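Local coordinates for protein arabinan endo-1,5-alpha-l-arabinosidase A (PDB 1GYH) that cleaves the alpha-1,5-arabinofuranosyl bonds of linear arabinan, releasing almost exclusively arabinotriose, as part of plant cell wall degradation, at residues Ile133-Asp136 against Val140-Ser143; Glu168-Ala173 against Gln229-Tyr234; Tyr203-Ser208 against Arg240-Gly245; Ile291-Trp296 against Glu306-Ser311. All coordinates share one frame; numbering follows the deposited sequence. Where two conformers were deposited one is given.

Contact 1: Ile133-Asp136 against Val140-Ser143; sequences IADD and VWMS
Trp141 meets Ile133 at its base and Asp135 at its indole nitrogen. Trp141 CB lies 3.9 Å from Ile133 CG2, an apolar contact made where the two side chains leave their strands on the same side of the sheet. The torsion about CA-CB sets CG anti to the carbonyl carbon and beside the backbone N (chi1 -55°), and the turn about CB-CG then aims the CD1-NE1 edge at Asp135. Trp141 CD1 comes to 3.7 Å from Ile133 O, and this carbonyl oxygen sits at the edge of the ring, in its plane. Next along the ring, Trp141 NE1 donates to Asp135 OD2 at 2.9 Å. The bond is nearly straight (168°). It leaves within the indole plane but meets OD2 from above the carboxylate plane, and the two planes stand 62° apart.

These residues form the end of a beta hairpin made by strands 131-134 and 140-144, the first two strands of a four-stranded antiparallel blade of the five-bladed propeller. Ile133 and Trp141 are a hydrogen-bonded pair: Ile133 N gives to Trp141 O at 3.0 Å, and Trp141 N gives to Ile133 O at 2.9 Å. Ala134 and Val140 are the neighbouring non-hydrogen-bonded pair. Their side chains lie on the other face, with Ala134 CB 4.3 Å from Val140 CG2.

Asp135 has further partners in the turn itself. Its OD1 accepts from His137 N, and OD2 also accepts from Gln139 NE2, so the carboxylate that receives the indole N-H is held by the hairpin's own connection. The far, six-membered end of the indole reaches Glu168 and Thr231.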
loop_
_atom_site.group_PDB
_atom_site.type_symbol
_atom_site.label_atom_id
_atom_site.label_comp_id
_atom_site.label_asym_id
_atom_site.label_seq_id
_atom_site.Cartn_x
_atom_site.Cartn_y
_atom_site.Cartn_z
ATOM N N ILE A 133 -8.862 -6.472 1.499
ATOM C CA ILE A 133 -9.672 -7.002 0.372
ATOM C C ILE A 133 -10.795 -7.899 0.883
ATOM O O ILE A 133 -10.576 -8.779 1.720
ATOM C CB ILE A 133 -8.798 -7.753 -0.669
ATOM C CG1 ILE A 133 -9.651 -8.237 -1.876
ATOM C CG2 ILE A 133 -8.081 -8.996 -0.046
ATOM C CD1 ILE A 133 -10.167 -7.072 -2.740
ATOM N N ALA A 134 -12.014 -7.685 0.388
ATOM C CA ALA A 134 -13.107 -8.576 0.690
ATOM C C ALA A 134 -13.359 -9.555 -0.459
ATOM O O ALA A 134 -13.114 -9.221 -1.619
ATOM C CB ALA A 134 -14.368 -7.815 0.982
ATOM N N ASP A 135 -13.875 -10.734 -0.106
ATOM C CA ASP A 135 -14.215 -11.776 -1.076
ATOM C C ASP A 135 -15.727 -11.870 -1.308
ATOM O O ASP A 135 -16.466 -11.038 -0.808
ATOM C CB ASP A 135 -13.539 -13.124 -0.714
ATOM C CG ASP A 135 -14.086 -13.808 0.523
ATOM O OD1 ASP A 135 -15.232 -13.540 0.980
ATOM O OD2 ASP A 135 -13.394 -14.711 1.085
ATOM N N ASP A 136 -16.175 -12.883 -2.053
ATOM C CA ASP A 136 -17.592 -13.041 -2.366
ATOM C C ASP A 136 -18.389 -13.783 -1.282
ATOM O O ASP A 136 -19.585 -14.029 -1.463
ATOM C CB ASP A 136 -17.744 -13.860 -3.658
ATOM C CG ASP A 136 -17.481 -13.064 -4.906
ATOM O OD1 ASP A 136 -17.239 -11.839 -4.904
ATOM O OD2 ASP A 136 -17.488 -13.626 -5.995
ATOM N N VAL A 140 -13.249 -10.816 5.067
ATOM C CA VAL A 140 -12.321 -9.716 4.814
ATOM C C VAL A 140 -10.910 -10.172 5.176
ATOM O O VAL A 140 -10.712 -10.851 6.186
ATOM C CB VAL A 140 -12.724 -8.453 5.589
ATOM C CG1 VAL A 140 -11.806 -7.316 5.230
ATOM C CG2 VAL A 140 -14.152 -8.053 5.245
ATOM N N TRP A 141 -9.968 -9.839 4.308
ATOM C CA TRP A 141 -8.576 -10.302 4.384
ATOM C C TRP A 141 -7.586 -9.127 4.410
ATOM O O TRP A 141 -7.838 -8.069 3.836
ATOM C CB TRP A 141 -8.258 -11.212 3.182
ATOM C CG TRP A 141 -9.182 -12.430 2.979
ATOM C CD1 TRP A 141 -10.435 -12.442 2.390
ATOM C CD2 TRP A 141 -8.908 -13.790 3.341
ATOM N NE1 TRP A 141 -10.948 -13.714 2.395
ATOM C CE2 TRP A 141 -10.023 -14.564 2.952
ATOM C CE3 TRP A 141 -7.818 -14.440 3.950
ATOM C CZ2 TRP A 141 -10.088 -15.942 3.169
ATOM C CZ3 TRP A 141 -7.878 -15.785 4.162
ATOM C CH2 TRP A 141 -9.010 -16.542 3.772
ATOM N N MET A 142 -6.437 -9.331 5.064
ATOM C CA MET A 142 -5.296 -8.422 4.921
ATOM C C MET A 142 -4.166 -9.099 4.186
ATOM O O MET A 142 -3.768 -10.232 4.536
ATOM C CB MET A 142 -4.811 -7.948 6.321
ATOM C CG MET A 142 -3.572 -7.040 6.244
ATOM S SD MET A 142 -2.909 -6.483 7.854
ATOM C CE MET A 142 -4.228 -5.381 8.392
ATOM N N SER A 143 -3.652 -8.439 3.152
ATOM C CA SER A 143 -2.367 -8.773 2.581
ATOM C C SER A 143 -1.326 -7.784 3.118
ATOM O O SER A 143 -1.636 -6.651 3.427
ATOM C CB SER A 143 -2.387 -8.758 1.037
ATOM O OG SER A 143 -2.612 -7.455 0.495
#

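Contact 2: Glu168-Ala173 against Gln229-Tyr234; sequences EWHSIA and QVTGPY
In His170, chi1 of -55° puts CG beside the backbone N, anti to the carbonyl carbon, and chi2 of -85° turns one ring face to Thr231. In Thr231 it is CG2 that lies anti to the carbonyl carbon, which places this methyl over that face; CB is put there by the backbone of the turn. Thr231 CB stands 3.8 Å from the centroid of the His170 ring, only 9° off its normal, a CH-pi contact. Thr231 CG2 is displaced toward the rim, 3.5 Å from His170 CD2. The ring's rotation is steadied at its edge: His170 NE2 donates in the ring plane, at 2.9 Å, to Glu168 OE2, which accepts with its anti lone pair.

Further along, Ile172 and Tyr234 run side by side in the same direction. Ile172 CG2 meets Tyr234 CE1 at 4.0 Å. Tyr234 OH is tied back to Val230 O at 2.7 Å. Water 1 joins the backbones, donating to Ile172 O and accepting from Tyr234 N.

Residues 229-232 form a type I beta turn, and a cis peptide precedes Pro233. Strand 169-173 is the outermost strand of its blade, and the loop belongs to the following blade. Such packing between successive blades is characteristic of a beta-propeller.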
loop_
_atom_site.group_PDB
_atom_site.type_symbol
_atom_site.label_atom_id
_atom_site.label_comp_id
_atom_site.label_asym_id
_atom_site.label_seq_id
_atom_site.Cartn_x
_atom_site.Cartn_y
_atom_site.Cartn_z
ATOM N N GLU A 168 -6.130 -18.279 9.694
ATOM C CA GLU A 168 -5.951 -18.798 8.335
ATOM C C GLU A 168 -5.070 -17.894 7.505
ATOM O O GLU A 168 -5.410 -16.718 7.244
ATOM C CB GLU A 168 -7.317 -18.950 7.610
ATOM C CG GLU A 168 -7.235 -19.745 6.302
ATOM C CD GLU A 168 -8.558 -19.845 5.527
ATOM O OE1 GLU A 168 -9.640 -19.800 6.184
ATOM O OE2 GLU A 168 -8.483 -19.971 4.261
ATOM N N TRP A 169 -3.954 -18.461 7.040
ATOM C CA TRP A 169 -2.939 -17.742 6.305
ATOM C C TRP A 169 -2.654 -18.382 4.969
ATOM O O TRP A 169 -2.743 -19.587 4.840
ATOM C CB TRP A 169 -1.605 -17.790 7.110
ATOM C CG TRP A 169 -1.605 -16.847 8.307
ATOM C CD1 TRP A 169 -2.434 -16.908 9.388
ATOM C CD2 TRP A 169 -0.764 -15.684 8.517
ATOM N NE1 TRP A 169 -2.143 -15.885 10.257
ATOM C CE2 TRP A 169 -1.143 -15.113 9.741
ATOM C CE3 TRP A 169 0.258 -15.073 7.786
ATOM C CZ2 TRP A 169 -0.532 -13.959 10.266
ATOM C CZ3 TRP A 169 0.891 -13.932 8.326
ATOM C CH2 TRP A 169 0.486 -13.394 9.536
ATOM N N HIS A 170 -2.202 -17.567 4.033
ATOM C CA HIS A 170 -1.745 -17.986 2.719
ATOM C C HIS A 170 -0.574 -17.141 2.219
ATOM O O HIS A 170 -0.599 -15.889 2.265
ATOM C CB HIS A 170 -2.911 -17.899 1.650
ATOM C CG HIS A 170 -4.131 -18.674 2.039
ATOM N ND1 HIS A 170 -4.269 -20.026 1.783
ATOM C CD2 HIS A 170 -5.235 -18.307 2.731
ATOM C CE1 HIS A 170 -5.399 -20.456 2.313
ATOM N NE2 HIS A 170 -6.016 -19.428 2.868
ATOM N N SER A 171 0.444 -17.798 1.684
ATOM C CA SER A 171 1.475 -17.083 0.943
ATOM C C SER A 171 0.935 -16.716 -0.451
ATOM O O SER A 171 0.274 -17.546 -1.080
ATOM C CB SER A 171 2.736 -17.937 0.792
ATOM O OG SER A 171 3.284 -18.262 2.082
ATOM N N ILE A 172 1.201 -15.512 -0.922
ATOM C CA ILE A 172 0.691 -15.046 -2.220
ATOM C C ILE A 172 1.778 -14.638 -3.214
ATOM O O ILE A 172 1.578 -14.751 -4.414
ATOM C CB ILE A 172 -0.436 -13.950 -2.059
ATOM C CG1 ILE A 172 0.066 -12.676 -1.333
ATOM C CG2 ILE A 172 -1.683 -14.585 -1.374
ATOM C CD1 ILE A 172 -0.934 -11.486 -1.227
ATOM N N ALA A 173 2.952 -14.165 -2.740
ATOM C CA ALA A 173 4.054 -13.874 -3.640
ATOM C C ALA A 173 5.370 -13.964 -2.873
ATOM O O ALA A 173 5.415 -13.578 -1.721
ATOM C CB ALA A 173 3.932 -12.510 -4.263
ATOM N N GLN A 229 -9.444 -17.114 -7.107
ATOM C CA GLN A 229 -9.820 -16.927 -5.695
ATOM C C GLN A 229 -8.861 -15.971 -4.988
ATOM O O GLN A 229 -7.698 -15.835 -5.379
ATOM C CB GLN A 229 -9.816 -18.246 -4.942
ATOM C CG GLN A 229 -10.660 -19.340 -5.599
ATOM C CD GLN A 229 -12.126 -18.999 -5.773
ATOM O OE1 GLN A 229 -12.815 -19.590 -6.644
ATOM N NE2 GLN A 229 -12.626 -18.098 -4.954
ATOM N N VAL A 230 -9.347 -15.287 -3.965
ATOM C CA VAL A 230 -8.511 -14.275 -3.309
ATOM C C VAL A 230 -7.237 -14.887 -2.646
ATOM O O VAL A 230 -6.217 -14.202 -2.557
ATOM C CB VAL A 230 -9.307 -13.461 -2.282
ATOM C CG1 VAL A 230 -9.601 -14.276 -1.037
ATOM C CG2 VAL A 230 -8.587 -12.176 -1.971
ATOM N N THR A 231 -7.337 -16.157 -2.250
ATOM C CA THR A 231 -6.286 -16.909 -1.583
ATOM C C THR A 231 -5.230 -17.529 -2.523
ATOM O O THR A 231 -4.382 -18.303 -2.056
ATOM C CB THR A 231 -6.884 -18.019 -0.705
ATOM O OG1 THR A 231 -7.823 -18.825 -1.453
ATOM C CG2 THR A 231 -7.707 -17.483 0.415
ATOM N N GLY A 232 -5.303 -17.245 -3.828
ATOM C CA GLY A 232 -4.334 -17.679 -4.806
ATOM C C GLY A 232 -4.659 -18.998 -5.514
ATOM O O GLY A 232 -5.719 -19.599 -5.306
ATOM N N PRO A 233 -3.761 -19.464 -6.367
ATOM C CA PRO A 233 -2.481 -18.794 -6.684
ATOM C C PRO A 233 -2.598 -17.697 -7.729
ATOM O O PRO A 233 -3.370 -17.826 -8.695
ATOM C CB PRO A 233 -1.660 -19.927 -7.283
ATOM C CG PRO A 233 -2.749 -20.817 -8.035
ATOM C CD PRO A 233 -3.944 -20.737 -7.114
ATOM N N TYR A 234 -1.787 -16.647 -7.574
ATOM C CA TYR A 234 -1.683 -15.554 -8.510
ATOM C C TYR A 234 -0.636 -15.883 -9.571
ATOM O O TYR A 234 0.561 -16.101 -9.254
ATOM C CB TYR A 234 -1.326 -14.234 -7.770
ATOM C CG TYR A 234 -2.463 -13.743 -6.874
ATOM C CD1 TYR A 234 -2.625 -14.228 -5.587
ATOM C CD2 TYR A 234 -3.396 -12.799 -7.340
ATOM C CE1 TYR A 234 -3.700 -13.806 -4.783
ATOM C CE2 TYR A 234 -4.471 -12.392 -6.556
ATOM C CZ TYR A 234 -4.616 -12.873 -5.274
ATOM O OH TYR A 234 -5.672 -12.428 -4.461
HETATM O O HOH W 1 0.262 -16.922 -5.530
#

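Contact 3: Tyr203-Ser208 against Arg240-Gly245; sequences YYLFAS and RDMNQG
No flat group stands between Leu205 and Met242, whose side chains carry the contact; the guanidinium of Arg240 lies within the 240-245 loop, away from the strand. Gly245 O lies over one of its faces, offset toward the rim, and Gln244 O lies at its edge, in plane. Arg240 NE and NH2 both donate side-on to that single Gln244 oxygen. This grip belongs to one of two deposited conformers and is tentative.

The contact lies inside one propeller blade. Strand 202-209 is the second strand of the antiparallel blade, between 191-199 and 221-227, and residues 240-245 belong to the long connection between its last two strands, 221-227 and 248-251. The loop is shaped locally. Asp241 OD1 accepts from Asn243 N at 2.9 Å, an Asx turn, and the donor approaches from above the carboxylate plane. Residues 242-243 also form a short 3-10 segment. It turns Met242 inward while Asn243 ND2 bonds to Ser171 O on the neighbouring blade.

Across the segments there is no hydrogen bond; all three touching residues are buried and meet through apolar groups. Met242 runs extended to its sulfur and then bends (chi3 81°), carrying the methyl along the strand. Met242 SD packs 3.9 Å from Leu205 CD2. The side chain of Ala207 is about 7 Å from that of Glu192, the probable proton donor. Met242 CE ends 4.3 Å from Ala207 CB.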
loop_
_atom_site.group_PDB
_atom_site.type_symbol
_atom_site.label_atom_id
_atom_site.label_comp_id
_atom_site.label_asym_id
_atom_site.label_seq_id
_atom_site.Cartn_x
_atom_site.Cartn_y
_atom_site.Cartn_z
ATOM N N TYR A 203 -9.142 -11.749 -9.217
ATOM C CA TYR A 203 -8.437 -10.874 -8.292
ATOM C C TYR A 203 -7.064 -10.571 -8.890
ATOM O O TYR A 203 -6.356 -11.488 -9.307
ATOM C CB TYR A 203 -8.268 -11.528 -6.927
ATOM C CG TYR A 203 -9.545 -11.693 -6.164
ATOM C CD1 TYR A 203 -10.373 -12.793 -6.401
ATOM C CD2 TYR A 203 -9.967 -10.743 -5.236
ATOM C CE1 TYR A 203 -11.574 -12.948 -5.711
ATOM C CE2 TYR A 203 -11.162 -10.884 -4.561
ATOM C CZ TYR A 203 -11.957 -11.992 -4.793
ATOM O OH TYR A 203 -13.155 -12.151 -4.134
ATOM N N TYR A 204 -6.696 -9.300 -8.932
ATOM C CA TYR A 204 -5.379 -8.900 -9.436
ATOM C C TYR A 204 -4.484 -8.432 -8.274
ATOM O O TYR A 204 -4.838 -7.500 -7.563
ATOM C CB TYR A 204 -5.460 -7.800 -10.491
ATOM C CG TYR A 204 -6.152 -8.285 -11.768
ATOM C CD1 TYR A 204 -7.540 -8.393 -11.828
ATOM C CD2 TYR A 204 -5.414 -8.666 -12.882
ATOM C CE1 TYR A 204 -8.172 -8.846 -13.001
ATOM C CE2 TYR A 204 -6.057 -9.153 -14.059
ATOM C CZ TYR A 204 -7.416 -9.229 -14.106
ATOM O OH TYR A 204 -8.033 -9.725 -15.249
ATOM N N LEU A 205 -3.324 -9.076 -8.149
ATOM C CA LEU A 205 -2.312 -8.733 -7.121
ATOM C C LEU A 205 -1.253 -7.898 -7.773
ATOM O O LEU A 205 -0.541 -8.373 -8.684
ATOM C CB LEU A 205 -1.696 -10.003 -6.514
ATOM C CG LEU A 205 -0.458 -9.785 -5.596
ATOM C CD1 LEU A 205 -0.794 -8.901 -4.456
ATOM C CD2 LEU A 205 0.048 -11.123 -5.124
ATOM N N PHE A 206 -1.166 -6.646 -7.339
ATOM C CA PHE A 206 -0.098 -5.762 -7.720
ATOM C C PHE A 206 1.016 -5.819 -6.628
ATOM O O PHE A 206 0.719 -5.917 -5.457
ATOM C CB PHE A 206 -0.601 -4.305 -7.803
ATOM C CG PHE A 206 -1.715 -4.082 -8.810
ATOM C CD1 PHE A 206 -1.435 -3.760 -10.116
ATOM C CD2 PHE A 206 -3.042 -4.185 -8.429
ATOM C CE1 PHE A 206 -2.463 -3.588 -11.046
ATOM C CE2 PHE A 206 -4.072 -4.004 -9.371
ATOM C CZ PHE A 206 -3.775 -3.682 -10.650
ATOM N N ALA A 207 2.264 -5.711 -7.049
ATOM C CA ALA A 207 3.409 -5.705 -6.143
ATOM C C ALA A 207 4.522 -4.856 -6.714
ATOM O O ALA A 207 4.637 -4.664 -7.932
ATOM C CB ALA A 207 3.913 -7.148 -5.907
ATOM N N SER A 208 5.342 -4.320 -5.797
ATOM C CA SER A 208 6.483 -3.499 -6.155
ATOM C C SER A 208 7.747 -4.362 -6.112
ATOM O O SER A 208 7.985 -5.056 -5.139
ATOM C CB SER A 208 6.559 -2.291 -5.210
ATOM O OG SER A 208 5.475 -1.375 -5.391
ATOM N N ARG A 240 3.221 -18.319 -14.664
ATOM C CA ARG A 240 4.115 -18.510 -13.523
ATOM C C ARG A 240 3.520 -17.933 -12.240
ATOM O O ARG A 240 3.126 -16.752 -12.194
ATOM C CB ARG A 240 5.489 -17.875 -13.809
ATOM C CG ARG A 240 6.570 -18.211 -12.777
ATOM C CD ARG A 240 7.986 -17.958 -13.319
ATOM N NE ARG A 240 8.952 -17.732 -12.251
ATOM C CZ ARG A 240 10.082 -17.022 -12.358
ATOM N NH1 ARG A 240 10.436 -16.454 -13.501
ATOM N NH2 ARG A 240 10.871 -16.884 -11.298
ATOM N N ASP A 241 3.491 -18.783 -11.218
ATOM C CA ASP A 241 3.029 -18.478 -9.862
ATOM C C ASP A 241 3.945 -17.386 -9.233
ATOM O O ASP A 241 5.179 -17.505 -9.279
ATOM C CB ASP A 241 3.064 -19.753 -9.031
ATOM C CG ASP A 241 2.418 -19.614 -7.642
ATOM O OD1 ASP A 241 2.032 -18.494 -7.193
ATOM O OD2 ASP A 241 2.258 -20.631 -6.923
ATOM N N MET A 242 3.341 -16.318 -8.733
ATOM C CA MET A 242 4.066 -15.259 -8.010
ATOM C C MET A 242 4.765 -15.817 -6.732
ATOM O O MET A 242 5.769 -15.223 -6.289
ATOM C CB MET A 242 3.154 -14.077 -7.671
ATOM C CG MET A 242 2.621 -13.349 -8.928
ATOM S SD MET A 242 1.574 -11.929 -8.576
ATOM C CE MET A 242 2.831 -10.649 -8.241
ATOM N N ASN A 243 4.280 -16.924 -6.185
ATOM C CA ASN A 243 4.995 -17.653 -5.085
ATOM C C ASN A 243 6.330 -18.256 -5.486
ATOM O O ASN A 243 7.096 -18.676 -4.612
ATOM C CB ASN A 243 4.139 -18.762 -4.456
ATOM C CG ASN A 243 3.180 -18.232 -3.409
ATOM O OD1 ASN A 243 3.390 -17.160 -2.815
ATOM N ND2 ASN A 243 2.124 -18.964 -3.175
ATOM N N GLN A 244 6.631 -18.287 -6.790
ATOM C CA GLN A 244 7.931 -18.725 -7.285
ATOM C C GLN A 244 8.519 -17.685 -8.212
ATOM O O GLN A 244 9.219 -18.000 -9.162
ATOM C CB GLN A 244 7.882 -20.153 -7.917
ATOM C CG GLN A 244 7.385 -21.195 -6.919
ATOM C CD GLN A 244 7.943 -22.552 -7.103
ATOM O OE1 GLN A 244 9.142 -22.711 -7.262
ATOM N NE2 GLN A 244 7.065 -23.566 -7.091
ATOM N N GLY A 245 8.297 -16.423 -7.902
ATOM C CA GLY A 245 8.939 -15.345 -8.612
ATOM C C GLY A 245 8.243 -14.866 -9.874
ATOM O O GLY A 245 8.791 -14.050 -10.598
#

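Contact 4: Ile291-Trp296 against Glu306-Ser311; sequences ILNLHW and EKELDS
The third strand of the propeller's last blade in chain order meets a short helix near the C-terminus here: Leu292 and Asn293 of strand 286-296 take the side chains of Glu308 and Leu309 from helix 308-311. Glu308 does most of the work. Its CB points to the strand and the chain stays straight beyond CG (chi2 -179°), which carries the carboxylate to the strand backbone.

The two oxygens have separate tasks. Glu308 OE1 accepts from the backbone Asn293 N at 2.8 Å through its syn lone pair, in a fairly straight bond (161°). Glu308 OE2 accepts from Asn293 ND2 at 2.9 Å. That donor leaves in the plane of the Asn293 amide but lies above the carboxylate plane; the two flat groups are turned 80° against each other. One residue is thus bound through both main chain and side chain, which fixes the carboxylate's rotation. Water 2 adds a bridge: it donates to Asn293 O at 2.6 Å and, weakly, to Glu308 OE1.

Beside this polar grip, Glu308 OE1 passes close over Leu292, at 3.3 Å from its CA. The aliphatic part of Glu308 also packs on this leucine, with Glu308 CB 4.1 Å from Leu292 CG. Leu309 faces another way at its base, but its end swings back toward the strand. Both leucines also touch Ile251 of the preceding blade's outermost strand. The apolar contact between them is loose, with Leu292 CD2 4.4 Å from Leu309 CD2.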
loop_
_atom_site.group_PDB
_atom_site.type_symbol
_atom_site.label_atom_id
_atom_site.label_comp_id
_atom_site.label_asym_id
_atom_site.label_seq_id
_atom_site.Cartn_x
_atom_site.Cartn_y
_atom_site.Cartn_z
ATOM N N ILE A 291 -1.802 9.685 -10.534
ATOM C CA ILE A 291 -3.028 8.905 -10.778
ATOM C C ILE A 291 -3.121 8.690 -12.304
ATOM O O ILE A 291 -3.036 9.654 -13.081
ATOM C CB ILE A 291 -4.276 9.667 -10.287
ATOM C CG1 ILE A 291 -4.140 10.014 -8.806
ATOM C CG2 ILE A 291 -5.554 8.834 -10.573
ATOM C CD1 ILE A 291 -5.278 10.742 -8.212
ATOM N N LEU A 292 -3.200 7.428 -12.716
ATOM C CA LEU A 292 -3.222 7.024 -14.121
ATOM C C LEU A 292 -4.506 6.264 -14.417
ATOM O O LEU A 292 -5.037 5.562 -13.537
ATOM C CB LEU A 292 -2.057 6.098 -14.475
ATOM C CG LEU A 292 -0.621 6.683 -14.366
ATOM C CD1 LEU A 292 -0.212 6.576 -12.990
ATOM C CD2 LEU A 292 0.378 5.882 -15.235
ATOM N N ASN A 293 -5.006 6.405 -15.647
ATOM C CA ASN A 293 -6.175 5.610 -16.081
ATOM C C ASN A 293 -5.751 4.172 -16.322
ATOM O O ASN A 293 -4.768 3.896 -16.997
ATOM C CB ASN A 293 -6.835 6.240 -17.332
ATOM C CG ASN A 293 -7.334 7.658 -17.074
ATOM O OD1 ASN A 293 -8.287 7.862 -16.303
ATOM N ND2 ASN A 293 -6.659 8.664 -17.690
ATOM N N LEU A 294 -6.483 3.245 -15.722
ATOM C CA LEU A 294 -6.183 1.838 -15.777
ATOM C C LEU A 294 -7.084 1.189 -16.845
ATOM O O LEU A 294 -8.325 1.144 -16.679
ATOM C CB LEU A 294 -6.417 1.210 -14.395
ATOM C CG LEU A 294 -5.930 -0.212 -14.079
ATOM C CD1 LEU A 294 -4.472 -0.431 -14.415
ATOM C CD2 LEU A 294 -6.188 -0.470 -12.560
ATOM N N HIS A 295 -6.453 0.673 -17.895
ATOM C CA HIS A 295 -7.143 -0.050 -19.007
ATOM C C HIS A 295 -6.922 -1.574 -18.919
ATOM O O HIS A 295 -6.142 -2.041 -18.091
ATOM C CB HIS A 295 -6.664 0.462 -20.385
ATOM C CG HIS A 295 -6.761 1.943 -20.521
ATOM N ND1 HIS A 295 -5.697 2.783 -20.254
ATOM C CD2 HIS A 295 -7.817 2.742 -20.791
ATOM C CE1 HIS A 295 -6.092 4.036 -20.393
ATOM N NE2 HIS A 295 -7.376 4.040 -20.708
ATOM N N TRP A 296 -7.636 -2.335 -19.757
ATOM C CA TRP A 296 -7.552 -3.807 -19.784
ATOM C C TRP A 296 -7.459 -4.286 -21.218
ATOM O O TRP A 296 -8.257 -3.879 -22.058
ATOM C CB TRP A 296 -8.752 -4.447 -19.035
ATOM C CG TRP A 296 -8.923 -3.846 -17.664
ATOM C CD1 TRP A 296 -9.534 -2.673 -17.379
ATOM C CD2 TRP A 296 -8.374 -4.322 -16.424
ATOM N NE1 TRP A 296 -9.433 -2.391 -16.038
ATOM C CE2 TRP A 296 -8.714 -3.382 -15.429
ATOM C CE3 TRP A 296 -7.612 -5.443 -16.053
ATOM C CZ2 TRP A 296 -8.370 -3.544 -14.098
ATOM C CZ3 TRP A 296 -7.252 -5.592 -14.730
ATOM C CH2 TRP A 296 -7.627 -4.649 -13.770
ATOM N N GLU A 306 2.216 5.279 -19.970
ATOM C CA GLU A 306 3.247 5.920 -19.133
ATOM C C GLU A 306 3.381 7.440 -19.362
ATOM O O GLU A 306 3.965 8.154 -18.544
ATOM C CB GLU A 306 4.581 5.147 -19.178
ATOM C CG GLU A 306 5.481 5.298 -20.358
ATOM C CD GLU A 306 6.927 4.861 -19.993
ATOM O OE1 GLU A 306 7.197 3.679 -19.586
ATOM O OE2 GLU A 306 7.799 5.717 -20.086
ATOM N N LYS A 307 2.824 7.951 -20.457
ATOM C CA LYS A 307 2.753 9.399 -20.678
ATOM C C LYS A 307 1.995 10.139 -19.604
ATOM O O LYS A 307 2.281 11.310 -19.370
ATOM C CB LYS A 307 2.162 9.717 -22.072
ATOM C CG LYS A 307 3.111 9.306 -23.199
ATOM C CD LYS A 307 2.415 9.079 -24.555
ATOM C CE LYS A 307 1.711 10.284 -25.070
ATOM N NZ LYS A 307 1.287 10.076 -26.514
ATOM N N GLU A 308 1.044 9.464 -18.940
ATOM C CA GLU A 308 0.310 10.098 -17.842
ATOM C C GLU A 308 1.169 10.398 -16.587
ATOM O O GLU A 308 0.778 11.190 -15.745
ATOM C CB GLU A 308 -0.929 9.279 -17.476
ATOM C CG GLU A 308 -1.953 9.327 -18.623
ATOM C CD GLU A 308 -3.244 8.562 -18.349
ATOM O OE1 GLU A 308 -3.356 7.904 -17.316
ATOM O OE2 GLU A 308 -4.142 8.626 -19.208
ATOM N N LEU A 309 2.345 9.774 -16.479
ATOM C CA LEU A 309 3.331 10.250 -15.479
ATOM C C LEU A 309 3.643 11.725 -15.667
ATOM O O LEU A 309 3.888 12.422 -14.672
ATOM C CB LEU A 309 4.627 9.432 -15.485
ATOM C CG LEU A 309 4.501 7.965 -15.161
ATOM C CD1 LEU A 309 5.802 7.236 -15.454
ATOM C CD2 LEU A 309 4.050 7.688 -13.735
ATOM N N ASP A 310 3.634 12.219 -16.913
ATOM C CA ASP A 310 3.843 13.649 -17.178
ATOM C C ASP A 310 2.567 14.501 -17.153
ATOM O O ASP A 310 2.598 15.623 -16.688
ATOM C CB ASP A 310 4.542 13.858 -18.505
ATOM C CG ASP A 310 5.829 13.089 -18.600
ATOM O OD1 ASP A 310 6.746 13.395 -17.786
ATOM O OD2 ASP A 310 6.006 12.174 -19.448
ATOM N N SER A 311 1.455 13.981 -17.666
ATOM C CA SER A 311 0.248 14.801 -17.839
ATOM C C SER A 311 -0.653 14.858 -16.622
ATOM O O SER A 311 -1.502 15.771 -16.539
ATOM C CB SER A 311 -0.557 14.341 -19.065
ATOM O OG SER A 311 -0.949 12.986 -18.966
HETATM O O HOH W 2 -3.090 5.184 -18.482
#

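Contacts 1, 2 and 3 form a continuous group on two successive blades, while contact 4 lies on the last blade, about 22 to 28 Å away between centres. Contact 1 is a surface hairpin, where a carboxylate takes an indole N-H beside backbone pairing. Contact 2 joins that blade's outermost strand to the next blade and is partly buried, with a ring face and a water. Contact 3 is fully buried and purely apolar between its segments. Contacts 2 and 3 use parts of the same loop, and Tyr234 O probably bonds to Met242 N. In partly buried contact 4 a helix carboxylate accepts from a strand backbone N-H; its Trp296 meets Tyr204 of contact 3 edge-to-face.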